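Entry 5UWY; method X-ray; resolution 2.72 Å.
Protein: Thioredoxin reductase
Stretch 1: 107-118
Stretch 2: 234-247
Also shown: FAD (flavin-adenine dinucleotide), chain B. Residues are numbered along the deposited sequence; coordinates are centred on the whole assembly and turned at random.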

# COMPACT_ATOMS: atom_id res chain seq x y z
N ILE A 107 -0.34 -17.57 -2.05
CA ILE A 107 -0.37 -16.16 -2.43
C ILE A 107 0.54 -15.99 -3.64
O ILE A 107 1.74 -16.27 -3.56
CB ILE A 107 0.05 -15.24 -1.28
CG1 ILE A 107 -0.70 -15.61 0.00
CG2 ILE A 107 -0.24 -13.79 -1.64
CD1 ILE A 107 -0.44 -14.65 1.14
N ILE A 108 -0.03 -15.55 -4.75
CA ILE A 108 0.71 -15.40 -6.00
C ILE A 108 1.26 -13.98 -6.07
O ILE A 108 0.49 -13.01 -6.11
CB ILE A 108 -0.17 -15.73 -7.21
CG1 ILE A 108 -0.89 -17.05 -6.97
CG2 ILE A 108 0.66 -15.78 -8.48
CD1 ILE A 108 -1.33 -17.75 -8.21
N ALA A 109 2.58 -13.86 -6.08
CA ALA A 109 3.27 -12.57 -6.08
C ALA A 109 4.40 -12.58 -7.08
O ALA A 109 5.49 -12.05 -6.83
CB ALA A 109 3.79 -12.24 -4.68
N THR A 110 4.17 -13.19 -8.24
CA THR A 110 5.20 -13.36 -9.25
C THR A 110 5.44 -12.11 -10.08
O THR A 110 6.39 -12.08 -10.86
CB THR A 110 4.85 -14.53 -10.18
OG1 THR A 110 3.48 -14.41 -10.60
CG2 THR A 110 5.03 -15.85 -9.45
N GLY A 111 4.60 -11.08 -9.94
CA GLY A 111 4.79 -9.83 -10.63
C GLY A 111 4.70 -9.97 -12.14
O GLY A 111 4.04 -10.87 -12.67
N ALA A 112 5.37 -9.06 -12.84
CA ALA A 112 5.40 -9.05 -14.29
C ALA A 112 6.82 -8.77 -14.76
O ALA A 112 7.75 -8.66 -13.95
CB ALA A 112 4.41 -8.02 -14.86
N LYS A 113 6.98 -8.65 -16.07
CA LYS A 113 8.26 -8.31 -16.67
C LYS A 113 8.04 -7.32 -17.80
O LYS A 113 7.17 -7.53 -18.65
CB LYS A 113 8.99 -9.56 -17.19
N TYR A 114 8.81 -6.24 -17.79
CA TYR A 114 8.77 -5.25 -18.85
C TYR A 114 9.30 -5.86 -20.14
O TYR A 114 10.43 -6.34 -20.19
CB TYR A 114 9.59 -4.03 -18.45
CG TYR A 114 8.87 -3.07 -17.53
CD1 TYR A 114 7.69 -2.49 -17.91
CD2 TYR A 114 9.39 -2.72 -16.29
CE1 TYR A 114 7.03 -1.61 -17.08
CE2 TYR A 114 8.73 -1.83 -15.46
CZ TYR A 114 7.54 -1.28 -15.86
OH TYR A 114 6.87 -0.39 -15.05
N ARG A 115 8.48 -5.86 -21.19
CA ARG A 115 8.97 -6.29 -22.49
C ARG A 115 10.06 -5.33 -22.96
O ARG A 115 10.07 -4.15 -22.61
CB ARG A 115 7.84 -6.36 -23.52
CG ARG A 115 6.81 -7.44 -23.22
CD ARG A 115 5.61 -7.38 -24.15
NE ARG A 115 5.78 -8.23 -25.33
CZ ARG A 115 5.97 -7.76 -26.56
NH1 ARG A 115 6.01 -6.45 -26.78
NH2 ARG A 115 6.13 -8.61 -27.57
N VAL A 116 11.00 -5.85 -23.75
CA VAL A 116 12.17 -5.09 -24.16
C VAL A 116 12.14 -4.89 -25.67
O VAL A 116 11.30 -5.43 -26.38
CB VAL A 116 13.48 -5.77 -23.72
CG1 VAL A 116 13.54 -5.88 -22.20
CG2 VAL A 116 13.61 -7.14 -24.36
N LEU A 117 13.09 -4.08 -26.15
CA LEU A 117 13.14 -3.69 -27.55
C LEU A 117 14.08 -4.54 -28.39
O LEU A 117 13.90 -4.63 -29.61
CB LEU A 117 13.55 -2.22 -27.67
CG LEU A 117 12.80 -1.33 -28.66
CD1 LEU A 117 11.34 -1.73 -28.74
CD2 LEU A 117 12.93 0.12 -28.24
N GLY A 118 15.09 -5.16 -27.77
CA GLY A 118 16.08 -5.92 -28.51
C GLY A 118 17.18 -5.08 -29.11
O GLY A 118 17.69 -5.42 -30.18
PA FAD B . 7.97 -8.38 -8.75
O1A FAD B . 8.85 -7.70 -7.77
O2A FAD B . 8.25 -8.10 -10.23
O5B FAD B . 7.99 -9.93 -8.55
C5B FAD B . 8.84 -10.76 -9.36
C4B FAD B . 9.37 -11.90 -8.53
O4B FAD B . 8.67 -13.11 -8.87
C3B FAD B . 10.86 -12.18 -8.71
O3B FAD B . 11.52 -12.34 -7.45
C2B FAD B . 10.88 -13.47 -9.54
O2B FAD B . 12.04 -14.24 -9.26
C1B FAD B . 9.61 -14.15 -9.02
N9A FAD B . 9.06 -15.18 -9.90
C8A FAD B . 8.42 -15.01 -11.10
N7A FAD B . 8.03 -16.13 -11.66
C5A FAD B . 8.43 -17.10 -10.76
C6A FAD B . 8.31 -18.50 -10.77
N6A FAD B . 7.73 -19.19 -11.75
N1A FAD B . 8.82 -19.18 -9.72
C2A FAD B . 9.41 -18.50 -8.73
N3A FAD B . 9.58 -17.18 -8.62
C4A FAD B . 9.06 -16.54 -9.67
N1 FAD B . 9.04 0.85 -8.37
C2 FAD B . 8.84 2.02 -7.68
O2 FAD B . 8.11 2.07 -6.68
N3 FAD B . 9.46 3.18 -8.11
C4 FAD B . 10.30 3.30 -9.20
O4 FAD B . 10.79 4.39 -9.49
C4X FAD B . 10.50 2.06 -9.92
N5 FAD B . 11.27 2.08 -10.97
C5X FAD B . 11.46 0.89 -11.67
C6 FAD B . 12.29 0.90 -12.79
C7 FAD B . 12.52 -0.25 -13.52
C7M FAD B . 13.42 -0.20 -14.73
C8 FAD B . 11.91 -1.46 -13.12
C8M FAD B . 12.14 -2.73 -13.89
C9 FAD B . 11.08 -1.47 -12.00
C9A FAD B . 10.86 -0.31 -11.27
N10 FAD B . 10.01 -0.28 -10.14
C10 FAD B . 9.82 0.88 -9.43
C1' FAD B . 9.37 -1.52 -9.65
C2' FAD B . 7.90 -1.66 -10.03
O2' FAD B . 7.07 -0.99 -9.09
C3' FAD B . 7.53 -3.14 -10.05
O3' FAD B . 6.30 -3.27 -10.75
C4' FAD B . 7.39 -3.82 -8.68
O4' FAD B . 8.69 -4.06 -8.13
C5' FAD B . 6.63 -5.13 -8.77
O5' FAD B . 6.55 -5.73 -7.46
P FAD B . 5.90 -7.15 -7.25
O1P FAD B . 4.38 -7.04 -7.43
O2P FAD B . 6.30 -7.79 -5.97
O3P FAD B . 6.45 -8.00 -8.47
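Stretch 2, residues 234-247: FIYVGMNPVTGMVK

Stretch 2 runs alongside stretch 1 as an antiparallel partner: strand 239-241 lies against strand 112-114 at an angle of 162° between their N-to-C directions, with the axes approaching to 4.5 Å. The register pairs Ala112 with Pro241, Lys113 with Asn240 and Tyr114 with Met239, at CA-CA distances of 4.0, 5.2 and 4.7 Å. At the central pair the backbones bond reciprocally, Lys113 N to Asn240 O and Asn240 N to Lys113 O, both at 2.9 Å. Longer bonds flank this pair, from Val242 N to Gly111 O (3.2 Å) and from Arg115 N to Gly238 O (3.2 Å).

Beyond Pro241 the chain continues as a loop at phi/psi -85/89 for Val242, whose carbonyl O accepts a hydrogen bond from Thr110 OG1 at 2.8 Å. Val242 also reaches the cofactor, CG1 lying 3.1 Å from FAD N7A. Farther along, Val246 CG1 packs 3.5 Å from Ile108 CD1, and selenomethionine Met245 brings CE to 4.2 Å from Thr110 CG2.

The strands come closest at the Ala112-Pro241 end of the ladder, where Ala112 CB rests 3.9 Å from Pro241 CA. On the same face, the Tyr114 ring meets the Tyr236 ring rim to rim, with planes at 78° and centroids 5.7 Å apart, while the selenium of Met239 lies obliquely, SE 5.4 Å from the Tyr114 ring centroid.

At the other end, Gly238 (phi/psi 109/170) leaves a hollow beside Arg115; a CB there would come within 3.3 Å of Arg115 CD. The arginine extends along this bare backbone, and its NH1 donates to Val237 O at 2.9 Å. Val237 itself projects toward stretch 1 as a bump, its CG2 3.6 Å from Arg115 CB and its CG1 3.7 Å from Leu117 CD1. Leu117 CD2 reaches on to Ile235 CG2, also at 3.7 Å.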

# COMPACT_ATOMS: atom_id res chain seq x y z
N PHE A 234 12.65 6.45 -22.63
CA PHE A 234 11.57 5.71 -21.99
C PHE A 234 10.85 4.89 -23.04
O PHE A 234 10.41 5.41 -24.08
CB PHE A 234 10.61 6.66 -21.24
CG PHE A 234 11.26 7.46 -20.13
CD1 PHE A 234 12.12 8.50 -20.41
CD2 PHE A 234 11.05 7.11 -18.80
CE1 PHE A 234 12.74 9.22 -19.39
CE2 PHE A 234 11.67 7.82 -17.77
CZ PHE A 234 12.51 8.88 -18.07
N ILE A 235 10.79 3.58 -22.80
CA ILE A 235 10.24 2.61 -23.72
C ILE A 235 9.09 1.91 -23.02
O ILE A 235 9.23 1.43 -21.89
CB ILE A 235 11.28 1.57 -24.16
CG1 ILE A 235 12.57 2.25 -24.58
CG2 ILE A 235 10.71 0.69 -25.29
CD1 ILE A 235 13.79 1.39 -24.39
N TYR A 236 7.95 1.86 -23.70
CA TYR A 236 6.86 1.00 -23.30
C TYR A 236 6.39 0.20 -24.50
O TYR A 236 5.92 0.77 -25.49
CB TYR A 236 5.68 1.76 -22.68
CG TYR A 236 5.12 0.85 -21.63
CD1 TYR A 236 3.83 0.37 -21.66
CD2 TYR A 236 5.95 0.38 -20.65
CE1 TYR A 236 3.35 -0.53 -20.67
CE2 TYR A 236 5.51 -0.49 -19.67
CZ TYR A 236 4.23 -0.93 -19.69
OH TYR A 236 3.87 -1.80 -18.66
N VAL A 237 6.56 -1.12 -24.44
CA VAL A 237 6.14 -2.01 -25.51
C VAL A 237 5.12 -3.04 -25.05
O VAL A 237 4.80 -3.95 -25.81
CB VAL A 237 7.37 -2.71 -26.13
CG1 VAL A 237 8.06 -1.78 -27.11
CG2 VAL A 237 8.34 -3.13 -25.05
N GLY A 238 4.58 -2.90 -23.85
CA GLY A 238 3.79 -3.92 -23.21
C GLY A 238 4.53 -4.56 -22.04
O GLY A 238 5.71 -4.33 -21.81
N MSE A 239 3.77 -5.37 -21.29
CA MSE A 239 4.36 -6.20 -20.22
C MSE A 239 3.78 -7.61 -20.12
O MSE A 239 2.61 -7.85 -20.44
CB MSE A 239 4.25 -5.55 -18.85
CG MSE A 239 3.07 -4.65 -18.62
SE MSE A 239 3.11 -3.83 -16.84
CE MSE A 239 5.01 -3.52 -16.64
N ASN A 240 4.62 -8.53 -19.66
CA ASN A 240 4.28 -9.94 -19.57
C ASN A 240 4.07 -10.33 -18.11
O ASN A 240 5.05 -10.40 -17.34
CB ASN A 240 5.38 -10.78 -20.21
CG ASN A 240 5.61 -10.41 -21.66
OD1 ASN A 240 4.69 -9.98 -22.35
ND2 ASN A 240 6.85 -10.55 -22.12
N PRO A 241 2.84 -10.56 -17.67
CA PRO A 241 2.63 -11.12 -16.33
C PRO A 241 3.16 -12.54 -16.27
O PRO A 241 3.04 -13.31 -17.22
CB PRO A 241 1.11 -11.09 -16.15
CG PRO A 241 0.58 -11.10 -17.55
CD PRO A 241 1.57 -10.34 -18.38
N VAL A 242 3.78 -12.88 -15.14
CA VAL A 242 4.31 -14.23 -14.93
C VAL A 242 3.16 -15.07 -14.41
O VAL A 242 2.93 -15.19 -13.20
CB VAL A 242 5.51 -14.23 -13.99
CG1 VAL A 242 6.25 -15.54 -14.12
CG2 VAL A 242 6.43 -13.06 -14.29
N THR A 243 2.41 -15.67 -15.33
CA THR A 243 1.25 -16.49 -14.98
C THR A 243 1.24 -17.80 -15.75
O THR A 243 0.17 -18.38 -15.99
CB THR A 243 -0.05 -15.73 -15.21
OG1 THR A 243 -0.03 -15.12 -16.50
CG2 THR A 243 -0.24 -14.66 -14.14
N GLY A 244 2.41 -18.29 -16.15
CA GLY A 244 2.47 -19.57 -16.82
C GLY A 244 2.10 -20.73 -15.92
O GLY A 244 1.61 -21.76 -16.40
N MSE A 245 2.30 -20.59 -14.62
CA MSE A 245 2.06 -21.69 -13.69
C MSE A 245 0.65 -21.67 -13.09
O MSE A 245 0.38 -22.38 -12.13
CB MSE A 245 3.11 -21.69 -12.57
CG MSE A 245 2.94 -20.67 -11.44
SE MSE A 245 2.38 -18.88 -11.94
CE MSE A 245 4.03 -18.26 -12.75
N VAL A 246 -0.25 -20.87 -13.67
CA VAL A 246 -1.64 -20.85 -13.23
C VAL A 246 -2.57 -20.84 -14.44
O VAL A 246 -3.73 -20.40 -14.34
CB VAL A 246 -1.93 -19.64 -12.32
CG1 VAL A 246 -1.21 -19.80 -10.99
CG2 VAL A 246 -1.52 -18.34 -13.00
N LYS A 247 -2.08 -21.31 -15.58
CA LYS A 247 -2.92 -21.38 -16.77
C LYS A 247 -4.10 -22.32 -16.56
O LYS A 247 -5.19 -22.08 -17.10
CB LYS A 247 -2.10 -21.84 -17.97